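Local coordinates for protein putative fructose-aminoacid-6-phosphate deglycase (Bacillus subtilis, PDB 3EUA) that catalyses the conversion of a range of fructosamine 6-phosphates to glucose 6-phosphate and a free amino acid, at residues 27-32 with 76-81; 105-110 with 123-128. One frame throughout, in Å; residues are numbered along the deposited sequence.

Interaction 1 (27-32 with 76-81)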
ATOM      1  N   HIS A  27      16.493  11.648   1.524  1.00 20.52           N
ATOM      2  CA  HIS A  27      15.160  11.051   1.631  1.00 20.19           C
ATOM      3  C   HIS A  27      14.192  11.784   0.722  1.00 19.76           C
ATOM      4  O   HIS A  27      14.156  13.002   0.735  1.00 18.43           O
ATOM      5  CB  HIS A  27      14.653  11.200   3.099  1.00 20.35           C
ATOM      6  CG  HIS A  27      13.686  10.141   3.572  1.00 21.68           C
ATOM      7  ND1 HIS A  27      13.869   9.451   4.758  1.00 21.41           N
ATOM      8  CD2 HIS A  27      12.536   9.661   3.036  1.00 21.79           C
ATOM      9  CE1 HIS A  27      12.867   8.606   4.931  1.00 24.45           C
ATOM     10  NE2 HIS A  27      12.047   8.708   3.900  1.00 22.96           N
ATOM     11  N   VAL A  28      13.407  11.034  -0.065  1.00 19.70           N
ATOM     12  CA  VAL A  28      12.350  11.609  -0.880  1.00 19.06           C
ATOM     13  C   VAL A  28      10.991  11.131  -0.309  1.00 19.12           C
ATOM     14  O   VAL A  28      10.852   9.959   0.048  1.00 19.22           O
ATOM     15  CB  VAL A  28      12.449  11.206  -2.366  1.00 19.78           C
ATOM     16  CG1 VAL A  28      11.307  11.847  -3.124  1.00 18.53           C
ATOM     17  CG2 VAL A  28      13.752  11.691  -2.969  1.00 22.95           C
ATOM     18  N   PHE A  29      10.024  12.042  -0.149  1.00 18.91           N
ATOM     19  CA  PHE A  29       8.672  11.709   0.300  1.00 18.33           C
ATOM     20  C   PHE A  29       7.696  12.074  -0.801  1.00 18.13           C
ATOM     21  O   PHE A  29       7.720  13.183  -1.251  1.00 18.66           O
ATOM     22  CB  PHE A  29       8.289  12.462   1.595  1.00 18.34           C
ATOM     23  CG  PHE A  29       9.076  12.039   2.809  1.00 17.38           C
ATOM     24  CD1 PHE A  29       8.660  10.982   3.598  1.00 18.13           C
ATOM     25  CD2 PHE A  29      10.246  12.681   3.159  1.00 18.97           C
ATOM     26  CE1 PHE A  29       9.408  10.556   4.708  1.00 16.73           C
ATOM     27  CE2 PHE A  29      10.972  12.271   4.280  1.00 18.75           C
ATOM     28  CZ  PHE A  29      10.540  11.226   5.061  1.00 18.78           C
ATOM     29  N   PHE A  30       6.900  11.108  -1.270  1.00 18.38           N
ATOM     30  CA  PHE A  30       5.853  11.307  -2.267  1.00 17.84           C
ATOM     31  C   PHE A  30       4.536  11.492  -1.503  1.00 18.22           C
ATOM     32  O   PHE A  30       4.014  10.548  -0.927  1.00 18.23           O
ATOM     33  CB  PHE A  30       5.773  10.100  -3.167  1.00 19.06           C
ATOM     34  CG  PHE A  30       7.004   9.897  -3.977  1.00 18.08           C
ATOM     35  CD1 PHE A  30       7.257  10.725  -5.091  1.00 19.60           C
ATOM     36  CD2 PHE A  30       7.908   8.889  -3.654  1.00 19.18           C
ATOM     37  CE1 PHE A  30       8.395  10.517  -5.872  1.00 19.68           C
ATOM     38  CE2 PHE A  30       9.041   8.697  -4.391  1.00 18.75           C
ATOM     39  CZ  PHE A  30       9.279   9.512  -5.518  1.00 19.72           C
ATOM     40  N   VAL A  31       4.017  12.705  -1.487  1.00 17.68           N
ATOM     41  CA  VAL A  31       2.845  13.025  -0.662  1.00 17.73           C
ATOM     42  C   VAL A  31       1.696  13.666  -1.414  1.00 17.86           C
ATOM     43  O   VAL A  31       1.818  14.762  -1.987  1.00 18.42           O
ATOM     44  CB  VAL A  31       3.280  13.974   0.497  1.00 17.29           C
ATOM     45  CG1 VAL A  31       2.155  14.199   1.473  1.00 17.82           C
ATOM     46  CG2 VAL A  31       4.497  13.411   1.251  1.00 15.59           C
ATOM     47  N   ALA A  32       0.551  13.012  -1.385  1.00 17.77           N
ATOM     48  CA  ALA A  32      -0.639  13.524  -2.074  1.00 18.12           C
ATOM     49  C   ALA A  32      -1.830  12.720  -1.595  1.00 18.79           C
ATOM     50  O   ALA A  32      -1.669  11.860  -0.728  1.00 19.19           O
ATOM     51  CB  ALA A  32      -0.470  13.385  -3.588  1.00 17.31           C
ATOM     52  N   SER A  76      15.538  16.284   3.494  1.00 19.83           N
ATOM     53  CA  SER A  76      14.395  15.669   2.805  1.00 19.35           C
ATOM     54  C   SER A  76      13.914  16.500   1.631  1.00 18.97           C
ATOM     55  O   SER A  76      13.944  17.706   1.687  1.00 18.17           O
ATOM     56  CB  SER A  76      13.191  15.511   3.765  1.00 19.29           C
ATOM     57  OG  SER A  76      13.450  14.663   4.884  1.00 18.62           O
ATOM     58  N   LEU A  77      13.440  15.805   0.595  1.00 19.05           N
ATOM     59  CA  LEU A  77      12.788  16.380  -0.550  1.00 18.79           C
ATOM     60  C   LEU A  77      11.365  15.835  -0.474  1.00 19.11           C
ATOM     61  O   LEU A  77      11.193  14.596  -0.339  1.00 18.95           O
ATOM     62  CB  LEU A  77      13.397  15.860  -1.835  1.00 19.03           C
ATOM     63  CG  LEU A  77      12.727  16.236  -3.148  1.00 20.50           C
ATOM     64  CD1 LEU A  77      12.646  17.739  -3.273  1.00 18.53           C
ATOM     65  CD2 LEU A  77      13.481  15.594  -4.343  1.00 19.03           C
ATOM     66  N   VAL A  78      10.359  16.707  -0.524  1.00 18.38           N
ATOM     67  CA  VAL A  78       8.965  16.262  -0.482  1.00 18.49           C
ATOM     68  C   VAL A  78       8.313  16.705  -1.793  1.00 18.67           C
ATOM     69  O   VAL A  78       8.347  17.868  -2.141  1.00 18.43           O
ATOM     70  CB  VAL A  78       8.245  16.770   0.770  1.00 18.55           C
ATOM     71  CG1 VAL A  78       6.795  16.301   0.805  1.00 17.97           C
ATOM     72  CG2 VAL A  78       8.971  16.281   2.041  1.00 19.28           C
ATOM     73  N   ILE A  79       7.767  15.754  -2.533  1.00 18.80           N
ATOM     74  CA  ILE A  79       7.126  16.028  -3.790  1.00 19.63           C
ATOM     75  C   ILE A  79       5.633  15.869  -3.550  1.00 19.98           C
ATOM     76  O   ILE A  79       5.189  14.786  -3.124  1.00 18.18           O
ATOM     77  CB  ILE A  79       7.568  15.046  -4.892  1.00 19.55           C
ATOM     78  CG1 ILE A  79       9.071  15.148  -5.158  1.00 20.59           C
ATOM     79  CG2 ILE A  79       6.790  15.329  -6.202  1.00 20.17           C
ATOM     80  CD1 ILE A  79       9.601  14.110  -6.094  1.00 19.54           C
ATOM     81  N   LEU A  80       4.883  16.949  -3.784  1.00 20.56           N
ATOM     82  CA  LEU A  80       3.437  16.951  -3.581  1.00 20.44           C
ATOM     83  C   LEU A  80       2.676  17.204  -4.883  1.00 21.62           C
ATOM     84  O   LEU A  80       3.209  17.785  -5.843  1.00 22.04           O
ATOM     85  CB  LEU A  80       3.026  17.972  -2.508  1.00 21.17           C
ATOM     86  CG  LEU A  80       3.803  17.875  -1.190  1.00 20.25           C
ATOM     87  CD1 LEU A  80       4.883  18.990  -1.071  1.00 18.29           C
ATOM     88  CD2 LEU A  80       2.850  17.930  -0.040  1.00 20.43           C
ATOM     89  N   CYS A  81       1.430  16.755  -4.921  1.00 22.53           N
ATOM     90  CA  CYS A  81       0.598  16.968  -6.088  1.00 22.61           C
ATOM     91  C   CYS A  81      -0.861  17.140  -5.693  1.00 21.92           C
ATOM     92  O   CYS A  81      -1.365  16.423  -4.825  1.00 21.25           O
ATOM     93  CB  CYS A  81       0.737  15.803  -7.051  1.00 22.36           C
ATOM     94  SG  CYS A  81      -0.204  16.076  -8.559  1.00 26.21           S
TER
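In Phe-29, CG is anti to the carbonyl carbon and beside the backbone N (chi1 -67°); the ring carries its edge to Ser-76, whose OG lies near the ring plane, 3.5 Å from Phe-29 CE2. The edge of the same ring also meets Ser-76 CB. In Ile-79, CG1 is likewise anti to the carbonyl carbon (chi1 -62°), and the extended chain beyond it puts CD1 3.8 Å from Phe-30 CE1 and close to Val-28 CG1 as well. The backbones run parallel, their axes 4.7 Å apart. Leu-77 N donates to His-27 O, Phe-29 N to Leu-77 O (2.8 Å), Ile-79 N to Phe-29 O, and Val-31 N to Ile-79 O (2.9 Å), the last nearly straight at 179°. This pairing belongs to the parallel, helix-flanked sheet of the first SIS domain, a sugar-isomerase fold of alpha/beta type, in which 27-32 lies between strands 55-60 and 76-82. On the face bearing Val-28, Phe-30, Leu-77 and Ile-79, helix 137-153 packs over the last three. Here Val-28 CG2 and Leu-77 CD2 lie side by side, 4.1 Å apart. On the other face, Val-31 CG2 reaches Val-78 CG1 at 3.7 Å, while Val-31 CB meets Leu-80 CD2 at 4.0 Å; helix 88-99 touches all three residues. The polar ends near the start of the strands are satisfied from outside the pair: Ser-76 OG is hydrogen-bonded to Gly-73 N, and His-27 NE2 to Asp-57 OD2 on the neighbouring strand 55-60.

Interaction 2 (105-110 with 123-128)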
ATOM      1  N   ILE A 105       8.475  20.631  -3.431  1.00 19.90           N
ATOM      2  CA  ILE A 105       8.097  20.930  -4.788  1.00 19.85           C
ATOM      3  C   ILE A 105       6.678  20.395  -4.973  1.00 20.39           C
ATOM      4  O   ILE A 105       6.418  19.238  -4.687  1.00 20.18           O
ATOM      5  CB  ILE A 105       9.062  20.328  -5.813  1.00 20.05           C
ATOM      6  CG1 ILE A 105       8.571  20.689  -7.218  1.00 20.83           C
ATOM      7  CG2 ILE A 105       9.168  18.801  -5.591  1.00 18.04           C
ATOM      8  CD1 ILE A 105       9.598  20.572  -8.347  1.00 21.89           C
ATOM      9  N   ALA A 106       5.773  21.258  -5.429  1.00 20.57           N
ATOM     10  CA  ALA A 106       4.406  20.897  -5.644  1.00 21.31           C
ATOM     11  C   ALA A 106       4.057  20.952  -7.113  1.00 22.41           C
ATOM     12  O   ALA A 106       4.475  21.883  -7.814  1.00 21.77           O
ATOM     13  CB  ALA A 106       3.492  21.872  -4.851  1.00 20.21           C
HETATM   14  N   MSE A 107       3.336  19.923  -7.569  1.00 23.04           N
HETATM   15  CA  MSE A 107       2.801  19.868  -8.895  1.00 25.50           C
HETATM   16  C   MSE A 107       1.317  20.225  -8.794  1.00 24.70           C
HETATM   17  O   MSE A 107       0.646  19.825  -7.835  1.00 24.62           O
HETATM   18  CB  MSE A 107       2.920  18.483  -9.458  1.00 25.42           C
HETATM   19  CG  MSE A 107       4.317  17.980  -9.519  1.00 27.96           C
HETATM   20 SE   MSE A 107       4.280  16.161 -10.205  0.75 34.63          SE
HETATM   21  CE  MSE A 107       3.544  16.550 -11.719  1.00 13.11           C
ATOM     22  N   THR A 108       0.801  21.002  -9.747  1.00 24.00           N
ATOM     23  CA  THR A 108      -0.580  21.358  -9.746  1.00 24.42           C
ATOM     24  C   THR A 108      -0.997  21.840 -11.134  1.00 25.33           C
ATOM     25  O   THR A 108      -0.157  22.126 -11.977  1.00 25.08           O
ATOM     26  CB  THR A 108      -0.819  22.440  -8.682  1.00 24.09           C
ATOM     27  OG1 THR A 108      -2.217  22.710  -8.578  1.00 24.83           O
ATOM     28  CG2 THR A 108      -0.011  23.749  -8.996  1.00 24.16           C
ATOM     29  N   PHE A 109      -2.296  21.891 -11.371  1.00 25.97           N
ATOM     30  CA  PHE A 109      -2.836  22.438 -12.603  1.00 27.12           C
ATOM     31  C   PHE A 109      -3.102  23.938 -12.385  1.00 28.01           C
ATOM     32  O   PHE A 109      -3.219  24.697 -13.349  1.00 27.63           O
ATOM     33  CB  PHE A 109      -4.113  21.656 -12.950  1.00 27.12           C
ATOM     34  CG  PHE A 109      -4.784  22.079 -14.226  1.00 27.15           C
ATOM     35  CD1 PHE A 109      -4.141  21.916 -15.427  1.00 27.55           C
ATOM     36  CD2 PHE A 109      -6.099  22.567 -14.222  1.00 26.16           C
ATOM     37  CE1 PHE A 109      -4.762  22.277 -16.622  1.00 27.23           C
ATOM     38  CE2 PHE A 109      -6.722  22.917 -15.385  1.00 27.30           C
ATOM     39  CZ  PHE A 109      -6.049  22.777 -16.602  1.00 27.51           C
ATOM     40  N   LYS A 110      -3.134  24.370 -11.122  1.00 29.16           N
ATOM     41  CA  LYS A 110      -3.436  25.772 -10.784  1.00 30.04           C
ATOM     42  C   LYS A 110      -2.324  26.465  -9.996  1.00 30.99           C
ATOM     43  O   LYS A 110      -2.203  26.262  -8.795  1.00 30.54           O
ATOM     44  CB  LYS A 110      -4.761  25.821 -10.055  1.00 29.58           C
ATOM     45  CG  LYS A 110      -5.823  25.202 -10.922  1.00 29.94           C
ATOM     46  CD  LYS A 110      -7.181  25.545 -10.511  1.00 31.51           C
ATOM     47  CE  LYS A 110      -8.166  24.852 -11.406  1.00 32.14           C
ATOM     48  NZ  LYS A 110      -9.509  25.310 -11.089  1.00 34.47           N
ATOM     49  N   ALA A 123       5.613  23.306 -10.021  1.00 23.57           N
ATOM     50  CA  ALA A 123       5.716  22.844 -11.387  1.00 24.11           C
ATOM     51  C   ALA A 123       4.305  22.555 -11.875  1.00 24.65           C
ATOM     52  O   ALA A 123       3.608  21.735 -11.318  1.00 25.62           O
ATOM     53  CB  ALA A 123       6.571  21.589 -11.430  1.00 24.15           C
ATOM     54  N   GLN A 124       3.862  23.218 -12.904  1.00 24.85           N
ATOM     55  CA  GLN A 124       2.534  22.948 -13.347  1.00 24.89           C
ATOM     56  C   GLN A 124       2.583  21.853 -14.374  1.00 24.94           C
ATOM     57  O   GLN A 124       3.644  21.516 -14.910  1.00 25.63           O
ATOM     58  CB  GLN A 124       1.942  24.149 -14.025  1.00 25.47           C
ATOM     59  CG  GLN A 124       1.935  25.431 -13.264  1.00 26.72           C
ATOM     60  CD  GLN A 124       1.526  26.539 -14.222  1.00 27.45           C
ATOM     61  OE1 GLN A 124       0.593  26.368 -15.017  1.00 27.06           O
ATOM     62  NE2 GLN A 124       2.238  27.640 -14.191  1.00 28.47           N
ATOM     63  N   TYR A 125       1.421  21.305 -14.657  1.00 25.08           N
ATOM     64  CA  TYR A 125       1.304  20.298 -15.695  1.00 24.70           C
ATOM     65  C   TYR A 125       0.090  20.627 -16.524  1.00 25.28           C
ATOM     66  O   TYR A 125      -0.775  21.392 -16.077  1.00 25.26           O
ATOM     67  CB  TYR A 125       1.213  18.910 -15.061  1.00 23.81           C
ATOM     68  CG  TYR A 125       0.041  18.610 -14.120  1.00 22.77           C
ATOM     69  CD1 TYR A 125      -1.216  18.280 -14.618  1.00 20.86           C
ATOM     70  CD2 TYR A 125       0.231  18.551 -12.745  1.00 22.60           C
ATOM     71  CE1 TYR A 125      -2.261  17.980 -13.783  1.00 23.49           C
ATOM     72  CE2 TYR A 125      -0.822  18.232 -11.879  1.00 25.19           C
ATOM     73  CZ  TYR A 125      -2.055  17.937 -12.392  1.00 22.90           C
ATOM     74  OH  TYR A 125      -3.091  17.607 -11.564  1.00 24.42           O
ATOM     75  N   ASP A 126       0.047  20.090 -17.733  1.00 26.20           N
ATOM     76  CA  ASP A 126      -1.073  20.343 -18.610  1.00 27.00           C
ATOM     77  C   ASP A 126      -2.065  19.194 -18.484  1.00 28.65           C
ATOM     78  O   ASP A 126      -1.714  18.074 -18.105  1.00 27.52           O
ATOM     79  CB  ASP A 126      -0.608  20.675 -20.003  1.00 26.98           C
ATOM     80  CG  ASP A 126      -0.035  22.084 -20.067  1.00 27.11           C
ATOM     81  OD1 ASP A 126      -0.223  22.858 -19.091  1.00 27.51           O
ATOM     82  OD2 ASP A 126       0.534  22.458 -21.090  1.00 26.94           O
ATOM     83  N   TRP A 127      -3.315  19.510 -18.804  1.00 30.38           N
ATOM     84  CA  TRP A 127      -4.402  18.587 -18.665  1.00 32.38           C
ATOM     85  C   TRP A 127      -5.435  18.818 -19.769  1.00 32.76           C
ATOM     86  O   TRP A 127      -5.559  19.907 -20.312  1.00 32.90           O
ATOM     87  CB  TRP A 127      -5.000  18.719 -17.240  1.00 34.28           C
ATOM     88  CG  TRP A 127      -6.339  18.088 -16.993  1.00 36.00           C
ATOM     89  CD1 TRP A 127      -7.556  18.599 -17.363  1.00 37.36           C
ATOM     90  CD2 TRP A 127      -6.619  16.896 -16.259  1.00 37.93           C
ATOM     91  NE1 TRP A 127      -8.560  17.775 -16.963  1.00 38.56           N
ATOM     92  CE2 TRP A 127      -8.020  16.727 -16.264  1.00 39.41           C
ATOM     93  CE3 TRP A 127      -5.824  15.947 -15.600  1.00 38.58           C
ATOM     94  CZ2 TRP A 127      -8.647  15.652 -15.635  1.00 38.77           C
ATOM     95  CZ3 TRP A 127      -6.445  14.870 -14.973  1.00 37.79           C
ATOM     96  CH2 TRP A 127      -7.841  14.729 -15.005  1.00 38.68           C
ATOM     97  N   GLY A 128      -6.123  17.750 -20.129  1.00 33.04           N
ATOM     98  CA  GLY A 128      -7.156  17.814 -21.139  1.00 33.78           C
ATOM     99  C   GLY A 128      -6.781  17.119 -22.417  1.00 33.93           C
ATOM    100  O   GLY A 128      -5.678  16.582 -22.541  1.00 33.50           O
TER
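The backbones of 105-110 and 123-128 run parallel through three hydrogen bonds, of which Ala-123 N to Ala-106 O is the shortest at 2.9 Å, whereas Thr-108 N to Ala-123 O (3.3 Å) and Tyr-125 N to Thr-108 O (3.2 Å) have donors tilted from the carbonyl planes. Beyond the last bond the contact passes to aromatic groups. Tyr-125 holds CG between its backbone N and carbonyl carbon (chi1 61°), and its ring rests against the chain at 108-109, with Phe-109 N over one face and CE2 3.7 Å from Thr-108 C. Selenomethionine Met-107 crosses this side chain at about a right angle, its CE 4.0 Å from Tyr-125 CD2. Phe-109 meets Tyr-125 O at its ring edge, the oxygen lying in plane 3.5 Å from CD1. The Trp-127 edge is turned toward the Phe-109 face in an edge-to-face pair, planes at 58°, and Trp-127 CB comes 3.6 Å from Phe-109 CE1. An alanine in place of Tyr-125 would probably leave Met-107 CE without its aromatic neighbour and His-83 ND1 without the hydroxyl that bonds it. These strands close a beta-alpha-beta unit through helix 114-118. Thr-108 OG1 is hydrogen-bonded to the carbonyl oxygens of Ser-82 and His-83. The His-83 ring also stacks on Phe-109 and meets the Trp-127 ring, which is consistent with polar bonds and ring packing together gathering the loops that follow the two strands around His-83.

How the interactions relate
Both contacts lie in the five-stranded parallel sheet of the first SIS domain, with centres about 15 Å apart. Interaction 1 pairs 27-32 with 76-82, interaction 2 pairs 103-108 with 121-124, an outermost strand, and the neighbouring strands 76-82 and 103-108 join the two. The backbone between them is probably hydrogen-bonded both ways, from Leu-80 N to Ile-105 O at 2.9 Å and from Met-107 N to Leu-80 O at 2.8 Å, while Ile-79 CG1 packs on Ile-105 CG2. Helix 137-153 touches residues of both contacts. Along the chain they come in series: the chain first places 55-60 on one side of 27-32, then crosses to 76-82 on its other side, after which 103-108 and 121-124 follow in order to the edge.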